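Side-chain contacts in glutathione S-transferase (Natrialba magadii ATCC 43099, PDB 6GZF), which is a Xi-class glutathione transferase, the class of the glutathionyl-hydroquinone reductases, and probably transfers or removes glutathione on its substrates: residues A212-A217 against V248-V253; G216-W221 against Q263-F268. One frame throughout, in Å; residues are numbered along the deposited sequence.

Both contacts lie in the helical C-terminal domain and use overlapping parts of helix 204-224: contact 1 takes residues 212-217, contact 2 takes 216-221, and G216 and A217 belong to both. Their partners follow later in the chain, first helix 250-254 with the residues leading into it, then the loop 263-268 before helix 271-279. The two centres are about 7 Å apart, and the partners meet each other: the D251 carboxylate receives I265 N at OD1 and R266 N at OD2, while the F250 ring packs on I265. Together they join helix 204-224 to helix 250-254 and the following loop; Y254, ending that helix, is predicted to lower the pKa of the predicted active-site cysteine.

Contact 1: residues A212-A217 against V248-V253; sequences AELFGA and VRFDNV
F250 reaches across from helix 250-254 to L214 and F215 of helix 204-224, an apolar helix-to-helix contact inside the all-helical C-terminal domain of the glutathione transferase fold. The backbones are well separated, with L214 CA and F250 CA 11.5 Å apart, and long side chains fill the distance. The F250 ring is extended toward the other helix because CG stands anti to the backbone N (chi1 -159°), and both its contacts here are made at the far edge. L214 comes from the opposite direction and sets its CD2 methyl near the ring plane, 4.0 Å from F250 CE2. Beside it the F215 ring stands almost perpendicular to that of F250, the planes at 88° and the centroids 5.7 Å apart, the two meeting obliquely.

All three residues are buried. V195 of helix 194-199 touches both L214 and F250, I191 of helix 177-192 lies against L214, and V262 packs on F215. Residues A212, E213 and G216, exposed and not meeting 248-253, form the looser part, although A212 packs on R312 of the second subunit and E213 touches P190 of helix 177-192. An alanine in place of F250 would remove the ring that spans the two helices and would probably leave L214 CD2 and the end of the F215 ring without their shared partner, opening a gap beside V195. The F250 side chain also comes to about 4 Å from that of Y254, so the packing continues toward a residue with a predicted active-site role. At the middle of the contact F215 CZ lies in the plane of the F250 ring, 3.5 Å from F250 CZ.

Contact 2: residues G216-W221 against Q263-F268; sequences GALAHW and QYIREF
L218 and A219 on helix 204-224 face I265 and F268 with CA atoms 8.7 Å apart for L218 and I265 and 8.2 Å for A219 and F268. Residues 216-221 form a continuous piece of the helix, whereas 263-268 is loop, in which 265-267 turn as in a helix, though the usual i to i+4 bonding is missing. The turn is closed by the bond from F268 N to I265 O and by a second from Y264 N to E267 OE1, 3.2 Å long with an N-H...O angle of 154°, which uses the anti lone pair of that oxygen. Away from the helix the loop lies at the dimer interface: E267 OE1 forms a salt bridge with R266 NH2 of the second subunit, and R266 NH2 in turn bridges E267 OE1 of that subunit.

The side chains that meet across the contact are apolar. L218 meets both partners: its CB lies 4.0 Å from F268 CZ, while the branch end CD1 meets I265 CD1 at 4.1 Å, the L218 and I265 side chains crossing at about a right angle. With L218 CG anti to its carbonyl carbon (chi1 -71°) and CD1 extended beyond it, the side chain spans both partners. F268 reaches the helix with the CE1-CZ end of its ring, slanting up to the backbone, where CE1 is 4.2 Å from A219 CA. One face of this ring carries Q263 NE2 over its centre, and I265 CA sits in plane at its edge.

In the helical C-terminal domain of the glutathione transferase fold, the loop's inner side thus packs on helix 204-224. On other sides of the helical segment, W221 packs on I183 and I187 of helix 177-192, and A217 on P190 and I191. F250 of helix 250-254 touches both L218 and I265.

Contact 1: residues A212-A217 against V248-V253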
loop_
_atom_site.group_PDB
_atom_site.type_symbol
_atom_site.label_atom_id
_atom_site.label_comp_id
_atom_site.label_asym_id
_atom_site.label_seq_id
_atom_site.Cartn_x
_atom_site.Cartn_y
_atom_site.Cartn_z
ATOM N N ALA A 212 -8.779 -5.812 11.000
ATOM C CA ALA A 212 -10.162 -6.238 11.191
ATOM C C ALA A 212 -10.927 -5.261 12.079
ATOM O O ALA A 212 -12.039 -4.850 11.748
ATOM C CB ALA A 212 -10.209 -7.636 11.784
ATOM N N GLU A 213 -10.320 -4.888 13.202
ATOM C CA GLU A 213 -10.937 -3.952 14.135
ATOM C C GLU A 213 -11.086 -2.562 13.527
ATOM O O GLU A 213 -12.079 -1.874 13.766
ATOM C CB GLU A 213 -10.119 -3.869 15.425
ATOM C CG GLU A 213 -10.356 -5.016 16.392
ATOM C CD GLU A 213 -11.058 -4.569 17.660
ATOM O OE1 GLU A 213 -11.112 -3.347 17.913
ATOM O OE2 GLU A 213 -11.556 -5.440 18.406
ATOM N N LEU A 214 -10.094 -2.157 12.740
ATOM C CA LEU A 214 -10.074 -0.833 12.128
ATOM C C LEU A 214 -11.246 -0.612 11.179
ATOM O O LEU A 214 -12.052 0.297 11.377
ATOM C CB LEU A 214 -8.755 -0.618 11.380
ATOM C CG LEU A 214 -8.626 0.594 10.453
ATOM C CD1 LEU A 214 -8.883 1.896 11.198
ATOM C CD2 LEU A 214 -7.252 0.608 9.804
ATOM N N PHE A 215 -11.335 -1.442 10.144
ATOM C CA PHE A 215 -12.376 -1.289 9.135
ATOM C C PHE A 215 -13.745 -1.682 9.678
ATOM O O PHE A 215 -14.775 -1.300 9.122
ATOM C CB PHE A 215 -12.032 -2.111 7.893
ATOM C CG PHE A 215 -10.965 -1.488 7.041
ATOM C CD1 PHE A 215 -11.297 -0.582 6.047
ATOM C CD2 PHE A 215 -9.630 -1.792 7.246
ATOM C CE1 PHE A 215 -10.317 0.001 5.265
ATOM C CE2 PHE A 215 -8.645 -1.212 6.467
ATOM C CZ PHE A 215 -8.991 -0.314 5.476
ATOM N N GLY A 216 -13.750 -2.444 10.765
ATOM C CA GLY A 216 -14.982 -2.735 11.471
ATOM C C GLY A 216 -15.480 -1.475 12.148
ATOM O O GLY A 216 -16.668 -1.154 12.097
ATOM N N ALA A 217 -14.556 -0.752 12.775
ATOM C CA ALA A 217 -14.875 0.505 13.441
ATOM C C ALA A 217 -15.305 1.570 12.437
ATOM O O ALA A 217 -16.230 2.340 12.693
ATOM C CB ALA A 217 -13.683 0.992 14.251
ATOM N N VAL A 248 -7.931 12.028 7.219
ATOM C CA VAL A 248 -7.291 12.904 6.244
ATOM C C VAL A 248 -5.968 12.316 5.744
ATOM O O VAL A 248 -5.470 12.695 4.685
ATOM C CB VAL A 248 -7.045 14.316 6.837
ATOM C CG1 VAL A 248 -5.874 14.298 7.809
ATOM C CG2 VAL A 248 -6.813 15.336 5.731
ATOM N N ARG A 249 -5.416 11.373 6.500
ATOM C CA ARG A 249 -4.135 10.764 6.155
ATOM C C ARG A 249 -4.285 9.326 5.667
ATOM O O ARG A 249 -3.296 8.668 5.346
ATOM C CB ARG A 249 -3.194 10.795 7.359
ATOM C CG ARG A 249 -2.736 12.182 7.760
ATOM C CD ARG A 249 -1.930 12.144 9.047
ATOM N NE ARG A 249 -1.215 13.395 9.275
ATOM C CZ ARG A 249 -1.759 14.481 9.814
ATOM N NH1 ARG A 249 -3.035 14.475 10.179
ATOM N NH2 ARG A 249 -1.031 15.575 9.983
ATOM N N PHE A 250 -5.522 8.847 5.606
ATOM C CA PHE A 250 -5.775 7.432 5.354
ATOM C C PHE A 250 -5.467 7.007 3.918
ATOM O O PHE A 250 -4.727 6.050 3.697
ATOM C CB PHE A 250 -7.229 7.093 5.690
ATOM C CG PHE A 250 -7.472 5.628 5.941
ATOM C CD1 PHE A 250 -7.593 4.737 4.887
ATOM C CD2 PHE A 250 -7.584 5.145 7.233
ATOM C CE1 PHE A 250 -7.816 3.393 5.120
ATOM C CE2 PHE A 250 -7.807 3.803 7.470
ATOM C CZ PHE A 250 -7.922 2.926 6.413
ATOM N N ASP A 251 -6.037 7.715 2.948
ATOM C CA ASP A 251 -5.955 7.293 1.552
ATOM C C ASP A 251 -4.629 7.643 0.881
ATOM O O ASP A 251 -4.291 7.079 -0.159
ATOM C CB ASP A 251 -7.112 7.900 0.755
ATOM C CG ASP A 251 -8.450 7.288 1.120
ATOM O OD1 ASP A 251 -8.511 6.564 2.136
ATOM O OD2 ASP A 251 -9.437 7.525 0.392
ATOM N N ASN A 252 -3.878 8.567 1.471
ATOM C CA ASN A 252 -2.580 8.946 0.922
ATOM C C ASN A 252 -1.427 8.211 1.596
ATOM O O ASN A 252 -0.350 8.067 1.017
ATOM C CB ASN A 252 -2.365 10.457 1.040
ATOM C CG ASN A 252 -2.869 11.217 -0.175
ATOM O OD1 ASN A 252 -4.009 11.679 -0.203
ATOM N ND2 ASN A 252 -2.015 11.352 -1.184
ATOM N N VAL A 253 -1.653 7.746 2.821
ATOM C CA VAL A 253 -0.589 7.127 3.605
ATOM C C VAL A 253 -0.983 5.779 4.207
ATOM O O VAL A 253 -0.421 4.745 3.845
ATOM C CB VAL A 253 -0.132 8.055 4.748
ATOM C CG1 VAL A 253 0.843 7.332 5.660
ATOM C CG2 VAL A 253 0.493 9.324 4.190
#

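Contact 2: residues G216-W221 against Q263-F268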
loop_
_atom_site.group_PDB
_atom_site.type_symbol
_atom_site.label_atom_id
_atom_site.label_comp_id
_atom_site.label_asym_id
_atom_site.label_seq_id
_atom_site.Cartn_x
_atom_site.Cartn_y
_atom_site.Cartn_z
ATOM N N GLY A 216 -13.750 -2.444 10.765
ATOM C CA GLY A 216 -14.982 -2.735 11.471
ATOM C C GLY A 216 -15.480 -1.475 12.148
ATOM O O GLY A 216 -16.668 -1.154 12.097
ATOM N N ALA A 217 -14.556 -0.752 12.775
ATOM C CA ALA A 217 -14.875 0.505 13.441
ATOM C C ALA A 217 -15.305 1.570 12.437
ATOM O O ALA A 217 -16.230 2.340 12.693
ATOM C CB ALA A 217 -13.683 0.992 14.251
ATOM N N LEU A 218 -14.625 1.607 11.295
ATOM C CA LEU A 218 -14.932 2.574 10.247
ATOM C C LEU A 218 -16.316 2.331 9.652
ATOM O O LEU A 218 -17.028 3.276 9.309
ATOM C CB LEU A 218 -13.871 2.524 9.146
ATOM C CG LEU A 218 -12.494 3.073 9.521
ATOM C CD1 LEU A 218 -11.483 2.791 8.421
ATOM C CD2 LEU A 218 -12.578 4.567 9.808
ATOM N N ALA A 219 -16.691 1.062 9.534
ATOM C CA ALA A 219 -17.994 0.699 8.991
ATOM C C ALA A 219 -19.113 1.080 9.955
ATOM O O ALA A 219 -20.210 1.443 9.532
ATOM C CB ALA A 219 -18.044 -0.788 8.680
ATOM N N HIS A 220 -18.827 0.995 11.250
ATOM C CA HIS A 220 -19.805 1.344 12.273
ATOM C C HIS A 220 -20.147 2.827 12.221
ATOM O O HIS A 220 -21.316 3.201 12.129
ATOM C CB HIS A 220 -19.287 0.979 13.666
ATOM C CG HIS A 220 -20.027 1.651 14.780
ATOM N ND1 HIS A 220 -21.394 1.555 14.932
ATOM C CD2 HIS A 220 -19.591 2.435 15.795
ATOM C CE1 HIS A 220 -21.767 2.248 15.992
ATOM N NE2 HIS A 220 -20.692 2.792 16.534
ATOM N N TRP A 221 -19.120 3.668 12.270
ATOM C CA TRP A 221 -19.317 5.113 12.265
ATOM C C TRP A 221 -19.813 5.610 10.913
ATOM O O TRP A 221 -20.342 6.714 10.808
ATOM C CB TRP A 221 -18.023 5.832 12.651
ATOM C CG TRP A 221 -17.637 5.618 14.083
ATOM C CD1 TRP A 221 -16.562 4.919 14.546
ATOM C CD2 TRP A 221 -18.334 6.096 15.239
ATOM N NE1 TRP A 221 -16.542 4.937 15.920
ATOM C CE2 TRP A 221 -17.619 5.652 16.370
ATOM C CE3 TRP A 221 -19.492 6.857 15.429
ATOM C CZ2 TRP A 221 -18.024 5.945 17.670
ATOM C CZ3 TRP A 221 -19.893 7.146 16.720
ATOM C CH2 TRP A 221 -19.160 6.690 17.825
ATOM N N GLN A 263 -10.314 -0.900 2.093
ATOM C CA GLN A 263 -11.145 0.037 1.348
ATOM C C GLN A 263 -10.658 1.474 1.502
ATOM O O GLN A 263 -10.183 1.869 2.568
ATOM C CB GLN A 263 -12.603 -0.071 1.803
ATOM C CG GLN A 263 -13.587 0.693 0.932
ATOM C CD GLN A 263 -15.009 0.625 1.452
ATOM O OE1 GLN A 263 -15.582 -0.454 1.591
ATOM N NE2 GLN A 263 -15.588 1.785 1.741
ATOM N N TYR A 264 -10.766 2.246 0.425
ATOM C CA TYR A 264 -10.533 3.684 0.482
ATOM C C TYR A 264 -11.544 4.332 1.419
ATOM O O TYR A 264 -12.675 3.863 1.540
ATOM C CB TYR A 264 -10.644 4.313 -0.909
ATOM C CG TYR A 264 -9.365 4.330 -1.719
ATOM C CD1 TYR A 264 -8.147 4.641 -1.130
ATOM C CD2 TYR A 264 -9.385 4.052 -3.080
ATOM C CE1 TYR A 264 -6.980 4.665 -1.875
ATOM C CE2 TYR A 264 -8.224 4.073 -3.831
ATOM C CZ TYR A 264 -7.025 4.380 -3.225
ATOM O OH TYR A 264 -5.870 4.400 -3.973
ATOM N N ILE A 265 -11.139 5.409 2.083
ATOM C CA ILE A 265 -12.083 6.209 2.851
ATOM C C ILE A 265 -13.070 6.857 1.885
ATOM O O ILE A 265 -14.256 7.002 2.186
ATOM C CB ILE A 265 -11.370 7.284 3.696
ATOM C CG1 ILE A 265 -10.629 6.630 4.861
ATOM C CG2 ILE A 265 -12.362 8.304 4.232
ATOM C CD1 ILE A 265 -11.535 5.914 5.839
ATOM N N ARG A 266 -12.575 7.210 0.701
ATOM C CA ARG A 266 -13.397 7.857 -0.314
ATOM C C ARG A 266 -14.433 6.905 -0.912
ATOM O O ARG A 266 -15.336 7.336 -1.629
ATOM C CB ARG A 266 -12.519 8.435 -1.428
ATOM C CG ARG A 266 -12.007 7.409 -2.426
ATOM C CD ARG A 266 -11.281 8.086 -3.578
ATOM N NE ARG A 266 -10.714 7.123 -4.519
ATOM C CZ ARG A 266 -9.965 7.456 -5.565
ATOM N NH1 ARG A 266 -9.691 8.731 -5.807
ATOM N NH2 ARG A 266 -9.488 6.516 -6.369
ATOM N N GLU A 267 -14.302 5.616 -0.617
ATOM C CA GLU A 267 -15.255 4.625 -1.104
ATOM C C GLU A 267 -16.437 4.461 -0.152
ATOM O O GLU A 267 -17.467 3.900 -0.524
ATOM C CB GLU A 267 -14.567 3.277 -1.324
ATOM C CG GLU A 267 -13.724 3.210 -2.585
ATOM C CD GLU A 267 -13.247 1.803 -2.895
ATOM O OE1 GLU A 267 -12.448 1.257 -2.106
ATOM O OE2 GLU A 267 -13.674 1.246 -3.927
ATOM N N PHE A 268 -16.285 4.951 1.076
ATOM C CA PHE A 268 -17.379 4.927 2.043
ATOM C C PHE A 268 -18.468 5.921 1.653
ATOM O O PHE A 268 -18.179 7.041 1.231
ATOM C CB PHE A 268 -16.866 5.229 3.453
ATOM C CG PHE A 268 -16.186 4.065 4.116
ATOM C CD1 PHE A 268 -16.925 3.121 4.811
ATOM C CD2 PHE A 268 -14.810 3.916 4.052
ATOM C CE1 PHE A 268 -16.308 2.050 5.425
ATOM C CE2 PHE A 268 -14.187 2.844 4.665
ATOM C CZ PHE A 268 -14.936 1.911 5.353
#